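Local coordinates for protein glutamate racemase (Campylobacter jejuni, PDB 3UHF) that belongs to the Asp/Glu/hydantoin racemase family, built from two parallel-sheet alpha/beta halves, and binds D-glutamic acid in a pocket in this crystal structure, at residues E188-L202 against L214-S227. Sequence-based numbering, arbitrary orientation.
Sequences EYYFKNITTPDALIL and LSKYFGDKTKLIHS
Phe218 sets the CZ end of its ring over the centre of one Phe191 face, with CZ 3.6 Å from Phe191 CD1 and the planes 50° apart. Tyr217 meets Phe191 obliquely, while CD2 of Leu214 lies at the Phe191 edge. With CG beside its backbone N (chi1 -76°), Phe218 also reaches Pro197, whose CD is 3.7 Å from its CD1, and CD2 of Leu200. Further along, CD2 of Leu202 meets Leu214 CD1 at 3.7 Å. Helix 211-218 thus covers one face of the sheet; on the other, Ala199, Ile201 and Ile225 touch helix 117-128.

Strands 199-202 and 223-226 run parallel, joined by alternating bonds from Lys223 N to Asp198 O, Leu200 N to Lys223 O, Ile225 N to Leu200 O and Leu202 N to Ile225 O. Just before them, Thr222 OG1 donates to Pro197 O at 2.6 Å, in the carbonyl plane. At the outer rim the bent Lys221 chain brings NZ 3.3 Å from Asp198 OD1, a salt bridge whose hydrogen bond is weak; a water ties OD1 to the Lys221 carbonyl, and OD2 accepts from Glu134 N. At the far end another water connects Leu202 O with Ser227 N.

In this beta-alpha-beta crossover apolar side chains seat helix 211-218 against the strands and against Phe191 of the 181-191 helix region, and backbone bonds fix the strands, so the long ion pair at the rim probably contributes little.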
loop_
_atom_site.group_PDB
_atom_site.type_symbol
_atom_site.label_atom_id
_atom_site.label_comp_id
_atom_site.label_asym_id
_atom_site.label_seq_id
_atom_site.Cartn_x
_atom_site.Cartn_y
_atom_site.Cartn_z
ATOM N N GLU A 188 4.231 -5.545 21.848
ATOM C CA GLU A 188 4.176 -5.009 23.201
ATOM C C GLU A 188 4.993 -3.732 23.296
ATOM O O GLU A 188 4.600 -2.781 23.977
ATOM C CB GLU A 188 4.630 -6.045 24.230
ATOM C CG GLU A 188 3.651 -7.203 24.361
ATOM C CD GLU A 188 4.148 -8.322 25.260
ATOM O OE1 GLU A 188 5.323 -8.286 25.699
ATOM O OE2 GLU A 188 3.354 -9.252 25.519
ATOM N N TYR A 189 6.114 -3.704 22.582
ATOM C CA TYR A 189 6.973 -2.533 22.560
ATOM C C TYR A 189 6.246 -1.326 21.983
ATOM O O TYR A 189 6.242 -0.253 22.588
ATOM C CB TYR A 189 8.237 -2.824 21.748
ATOM C CG TYR A 189 9.133 -1.625 21.508
ATOM C CD1 TYR A 189 9.988 -1.160 22.499
ATOM C CD2 TYR A 189 9.147 -0.984 20.273
ATOM C CE1 TYR A 189 10.822 -0.075 22.276
ATOM C CE2 TYR A 189 9.979 0.104 20.039
ATOM C CZ TYR A 189 10.813 0.552 21.045
ATOM O OH TYR A 189 11.642 1.627 20.819
ATOM N N TYR A 190 5.637 -1.490 20.815
ATOM C CA TYR A 190 4.980 -0.357 20.173
ATOM C C TYR A 190 3.650 -0.004 20.830
ATOM O O TYR A 190 3.269 1.156 20.860
ATOM C CB TYR A 190 4.754 -0.602 18.679
ATOM C CG TYR A 190 6.028 -0.536 17.870
ATOM C CD1 TYR A 190 6.483 -1.639 17.164
ATOM C CD2 TYR A 190 6.788 0.622 17.849
ATOM C CE1 TYR A 190 7.664 -1.578 16.432
ATOM C CE2 TYR A 190 7.971 0.697 17.124
ATOM C CZ TYR A 190 8.400 -0.405 16.419
ATOM O OH TYR A 190 9.576 -0.326 15.699
ATOM N N PHE A 191 2.950 -1.000 21.358
ATOM C CA PHE A 191 1.553 -0.784 21.742
ATOM C C PHE A 191 1.336 -0.712 23.252
ATOM O O PHE A 191 0.203 -0.731 23.730
ATOM C CB PHE A 191 0.675 -1.878 21.138
ATOM C CG PHE A 191 0.732 -1.952 19.635
ATOM C CD1 PHE A 191 0.679 -3.182 18.994
ATOM C CD2 PHE A 191 0.821 -0.800 18.858
ATOM C CE1 PHE A 191 0.724 -3.269 17.607
ATOM C CE2 PHE A 191 0.856 -0.876 17.464
ATOM C CZ PHE A 191 0.815 -2.118 16.834
ATOM N N LYS A 192 2.426 -0.649 24.010
ATOM C CA LYS A 192 2.306 -0.526 25.453
ATOM C C LYS A 192 1.563 0.763 25.815
ATOM O O LYS A 192 1.846 1.830 25.270
ATOM C CB LYS A 192 3.682 -0.583 26.113
ATOM C CG LYS A 192 3.766 -1.671 27.179
ATOM C CD LYS A 192 3.153 -2.986 26.680
ATOM C CE LYS A 192 2.787 -3.919 27.836
ATOM N NZ LYS A 192 3.932 -4.172 28.761
ATOM N N ASN A 193 0.597 0.650 26.714
ATOM C CA ASN A 193 -0.193 1.803 27.129
ATOM C C ASN A 193 -0.893 2.489 25.957
ATOM O O ASN A 193 -1.096 3.708 25.949
ATOM C CB ASN A 193 0.670 2.799 27.909
ATOM C CG ASN A 193 1.382 2.153 29.077
ATOM O OD1 ASN A 193 2.583 2.341 29.266
ATOM N ND2 ASN A 193 0.643 1.375 29.864
ATOM N N ILE A 194 -1.247 1.702 24.951
ATOM C CA ILE A 194 -2.096 2.223 23.898
ATOM C C ILE A 194 -3.494 1.677 24.100
ATOM O O ILE A 194 -3.664 0.530 24.504
ATOM C CB ILE A 194 -1.572 1.899 22.487
ATOM C CG1 ILE A 194 -1.959 3.020 21.538
ATOM C CG2 ILE A 194 -2.103 0.568 21.967
ATOM C CD1 ILE A 194 -1.931 2.617 20.108
ATOM N N THR A 195 -4.500 2.511 23.867
ATOM C CA THR A 195 -5.874 2.055 24.006
ATOM C C THR A 195 -6.245 1.203 22.798
ATOM O O THR A 195 -5.727 1.419 21.702
ATOM C CB THR A 195 -6.853 3.229 24.165
ATOM O OG1 THR A 195 -6.592 4.212 23.160
ATOM C CG2 THR A 195 -6.694 3.874 25.538
ATOM N N THR A 196 -7.130 0.233 22.999
ATOM C CA THR A 196 -7.552 -0.649 21.916
ATOM C C THR A 196 -8.439 0.103 20.932
ATOM O O THR A 196 -9.454 0.667 21.320
ATOM C CB THR A 196 -8.308 -1.871 22.457
ATOM O OG1 THR A 196 -7.448 -2.601 23.342
ATOM C CG2 THR A 196 -8.736 -2.779 21.316
ATOM N N PRO A 197 -8.056 0.114 19.649
ATOM C CA PRO A 197 -8.809 0.939 18.698
ATOM C C PRO A 197 -10.011 0.217 18.092
ATOM O O PRO A 197 -10.074 -1.014 18.076
ATOM C CB PRO A 197 -7.768 1.236 17.621
ATOM C CG PRO A 197 -6.911 0.017 17.612
ATOM C CD PRO A 197 -6.838 -0.453 19.044
ATOM N N ASP A 198 -10.973 0.992 17.598
ATOM C CA ASP A 198 -12.078 0.423 16.847
ATOM C C ASP A 198 -11.651 0.064 15.431
ATOM O O ASP A 198 -12.181 -0.880 14.832
ATOM C CB ASP A 198 -13.266 1.389 16.834
ATOM C CG ASP A 198 -13.810 1.641 18.229
ATOM O OD1 ASP A 198 -14.392 0.699 18.805
ATOM O OD2 ASP A 198 -13.648 2.769 18.752
ATOM N N ALA A 199 -10.692 0.818 14.894
ATOM C CA ALA A 199 -10.112 0.500 13.593
ATOM C C ALA A 199 -8.596 0.645 13.622
ATOM O O ALA A 199 -8.066 1.601 14.183
ATOM C CB ALA A 199 -10.691 1.385 12.507
ATOM N N LEU A 200 -7.910 -0.305 12.998
ATOM C CA LEU A 200 -6.447 -0.232 12.870
ATOM C C LEU A 200 -6.123 -0.093 11.391
ATOM O O LEU A 200 -6.396 -1.005 10.600
ATOM C CB LEU A 200 -5.825 -1.511 13.416
ATOM C CG LEU A 200 -4.308 -1.674 13.259
ATOM C CD1 LEU A 200 -3.582 -0.585 14.019
ATOM C CD2 LEU A 200 -3.894 -3.047 13.758
ATOM N N ILE A 201 -5.590 1.057 10.991
ATOM C CA ILE A 201 -5.236 1.222 9.593
ATOM C C ILE A 201 -3.852 0.620 9.352
ATOM O O ILE A 201 -2.853 1.061 9.937
ATOM C CB ILE A 201 -5.255 2.689 9.128
ATOM C CG1 ILE A 201 -6.621 3.334 9.439
ATOM C CG2 ILE A 201 -5.005 2.732 7.631
ATOM C CD1 ILE A 201 -6.761 4.776 8.935
ATOM N N LEU A 202 -3.794 -0.394 8.497
ATOM C CA LEU A 202 -2.515 -1.007 8.152
ATOM C C LEU A 202 -1.848 -0.142 7.087
ATOM O O LEU A 202 -1.856 -0.480 5.893
ATOM C CB LEU A 202 -2.743 -2.422 7.628
ATOM C CG LEU A 202 -3.486 -3.358 8.589
ATOM C CD1 LEU A 202 -3.714 -4.706 7.939
ATOM C CD2 LEU A 202 -2.709 -3.535 9.895
ATOM N N LEU A 214 -1.762 -9.186 14.496
ATOM C CA LEU A 214 -2.267 -7.908 15.011
ATOM C C LEU A 214 -3.697 -8.055 15.524
ATOM O O LEU A 214 -4.051 -7.523 16.578
ATOM C CB LEU A 214 -2.174 -6.805 13.947
ATOM C CG LEU A 214 -0.765 -6.288 13.634
ATOM C CD1 LEU A 214 -0.751 -5.475 12.342
ATOM C CD2 LEU A 214 -0.273 -5.443 14.789
ATOM N N SER A 215 -4.512 -8.798 14.785
ATOM C CA SER A 215 -5.910 -8.998 15.172
ATOM C C SER A 215 -6.002 -9.791 16.472
ATOM O O SER A 215 -6.807 -9.475 17.345
ATOM C CB SER A 215 -6.683 -9.681 14.045
ATOM O OG SER A 215 -8.058 -9.771 14.361
ATOM N N LYS A 216 -5.156 -10.810 16.615
ATOM C CA LYS A 216 -5.123 -11.588 17.844
ATOM C C LYS A 216 -4.656 -10.725 19.015
ATOM O O LYS A 216 -5.182 -10.836 20.121
ATOM C CB LYS A 216 -4.236 -12.824 17.682
ATOM C CG LYS A 216 -4.135 -13.691 18.920
ATOM C CD LYS A 216 -3.189 -14.867 18.689
ATOM C CE LYS A 216 -2.942 -15.655 19.971
ATOM N NZ LYS A 216 -4.206 -16.194 20.544
ATOM N N TYR A 217 -3.696 -9.841 18.758
ATOM C CA TYR A 217 -3.183 -8.941 19.796
ATOM C C TYR A 217 -4.278 -8.005 20.306
ATOM O O TYR A 217 -4.474 -7.858 21.513
ATOM C CB TYR A 217 -1.996 -8.108 19.272
ATOM C CG TYR A 217 -1.375 -7.220 20.339
ATOM C CD1 TYR A 217 -0.441 -7.727 21.233
ATOM C CD2 TYR A 217 -1.753 -5.884 20.474
ATOM C CE1 TYR A 217 0.116 -6.932 22.217
ATOM C CE2 TYR A 217 -1.202 -5.079 21.464
ATOM C CZ TYR A 217 -0.266 -5.612 22.330
ATOM O OH TYR A 217 0.288 -4.830 23.315
ATOM N N PHE A 218 -4.999 -7.377 19.384
ATOM C CA PHE A 218 -5.986 -6.368 19.771
ATOM C C PHE A 218 -7.356 -6.943 20.137
ATOM O O PHE A 218 -8.083 -6.360 20.947
ATOM C CB PHE A 218 -6.109 -5.298 18.691
ATOM C CG PHE A 218 -4.958 -4.320 18.671
ATOM C CD1 PHE A 218 -4.768 -3.437 19.727
ATOM C CD2 PHE A 218 -4.080 -4.274 17.592
ATOM C CE1 PHE A 218 -3.726 -2.517 19.701
ATOM C CE2 PHE A 218 -3.037 -3.368 17.563
ATOM C CZ PHE A 218 -2.857 -2.488 18.620
ATOM N N GLY A 219 -7.705 -8.081 19.550
ATOM C CA GLY A 219 -8.990 -8.705 19.833
ATOM C C GLY A 219 -10.060 -8.299 18.834
ATOM O O GLY A 219 -9.825 -7.473 17.955
ATOM N N ASP A 220 -11.252 -8.865 18.980
ATOM C CA ASP A 220 -12.268 -8.753 17.932
ATOM C C ASP A 220 -12.994 -7.410 17.876
ATOM O O ASP A 220 -13.863 -7.215 17.031
ATOM C CB ASP A 220 -13.278 -9.906 18.027
ATOM C CG ASP A 220 -13.839 -10.078 19.425
ATOM O OD1 ASP A 220 -13.701 -9.144 20.243
ATOM O OD2 ASP A 220 -14.422 -11.147 19.706
ATOM N N LYS A 221 -12.655 -6.481 18.763
ATOM C CA LYS A 221 -13.287 -5.165 18.696
ATOM C C LYS A 221 -12.601 -4.296 17.639
ATOM O O LYS A 221 -13.125 -3.262 17.223
ATOM C CB LYS A 221 -13.286 -4.479 20.067
ATOM C CG LYS A 221 -12.173 -3.472 20.282
ATOM C CD LYS A 221 -12.700 -2.040 20.316
ATOM C CE LYS A 221 -12.494 -1.402 21.688
ATOM N NZ LYS A 221 -12.831 0.053 21.693
ATOM N N THR A 222 -11.432 -4.735 17.192
ATOM C CA THR A 222 -10.635 -3.936 16.274
ATOM C C THR A 222 -10.768 -4.387 14.820
ATOM O O THR A 222 -10.387 -5.502 14.469
ATOM C CB THR A 222 -9.153 -3.971 16.671
ATOM O OG1 THR A 222 -9.001 -3.396 17.971
ATOM C CG2 THR A 222 -8.332 -3.180 15.684
ATOM N N LYS A 223 -11.306 -3.515 13.973
ATOM C CA LYS A 223 -11.384 -3.802 12.545
ATOM C C LYS A 223 -10.089 -3.402 11.849
ATOM O O LYS A 223 -9.609 -2.286 12.021
ATOM C CB LYS A 223 -12.567 -3.057 11.921
ATOM C CG LYS A 223 -13.914 -3.470 12.485
ATOM C CD LYS A 223 -15.041 -2.685 11.823
ATOM C CE LYS A 223 -16.408 -3.219 12.229
ATOM N NZ LYS A 223 -17.461 -2.696 11.320
ATOM N N LEU A 224 -9.514 -4.311 11.064
ATOM C CA LEU A 224 -8.284 -4.000 10.354
ATOM C C LEU A 224 -8.623 -3.425 8.981
ATOM O O LEU A 224 -9.456 -3.975 8.258
ATOM C CB LEU A 224 -7.389 -5.242 10.209
ATOM C CG LEU A 224 -6.447 -5.579 11.374
ATOM C CD1 LEU A 224 -7.237 -5.797 12.643
ATOM C CD2 LEU A 224 -5.647 -6.827 11.038
ATOM N N ILE A 225 -7.989 -2.305 8.645
ATOM C CA ILE A 225 -8.178 -1.669 7.347
ATOM C C ILE A 225 -6.988 -1.987 6.447
ATOM O O ILE A 225 -5.873 -1.553 6.712
ATOM C CB ILE A 225 -8.345 -0.129 7.477
ATOM C CG1 ILE A 225 -9.396 0.217 8.539
ATOM C CG2 ILE A 225 -8.675 0.480 6.130
ATOM C CD1 ILE A 225 -10.793 -0.331 8.256
ATOM N N HIS A 226 -7.236 -2.745 5.380
ATOM C CA HIS A 226 -6.177 -3.227 4.479
ATOM C C HIS A 226 -6.066 -2.234 3.301
ATOM O O HIS A 226 -7.071 -1.921 2.656
ATOM C CB HIS A 226 -6.604 -4.630 4.021
ATOM C CG HIS A 226 -5.615 -5.360 3.167
ATOM N ND1 HIS A 226 -5.295 -4.965 1.887
ATOM C CD2 HIS A 226 -4.945 -6.520 3.383
ATOM C CE1 HIS A 226 -4.439 -5.829 1.366
ATOM N NE2 HIS A 226 -4.218 -6.785 2.249
ATOM N N SER A 227 -4.869 -1.701 3.057
ATOM C CA SER A 227 -4.678 -0.663 2.036
ATOM C C SER A 227 -4.958 -1.161 0.624
ATOM O O SER A 227 -5.445 -0.403 -0.226
ATOM C CB SER A 227 -3.259 -0.062 2.114
ATOM O OG SER A 227 -3.093 0.699 3.301
HETATM O O HOH W 1 -15.181 -1.605 17.849
HETATM O O HOH W 2 -2.327 -2.589 4.090
#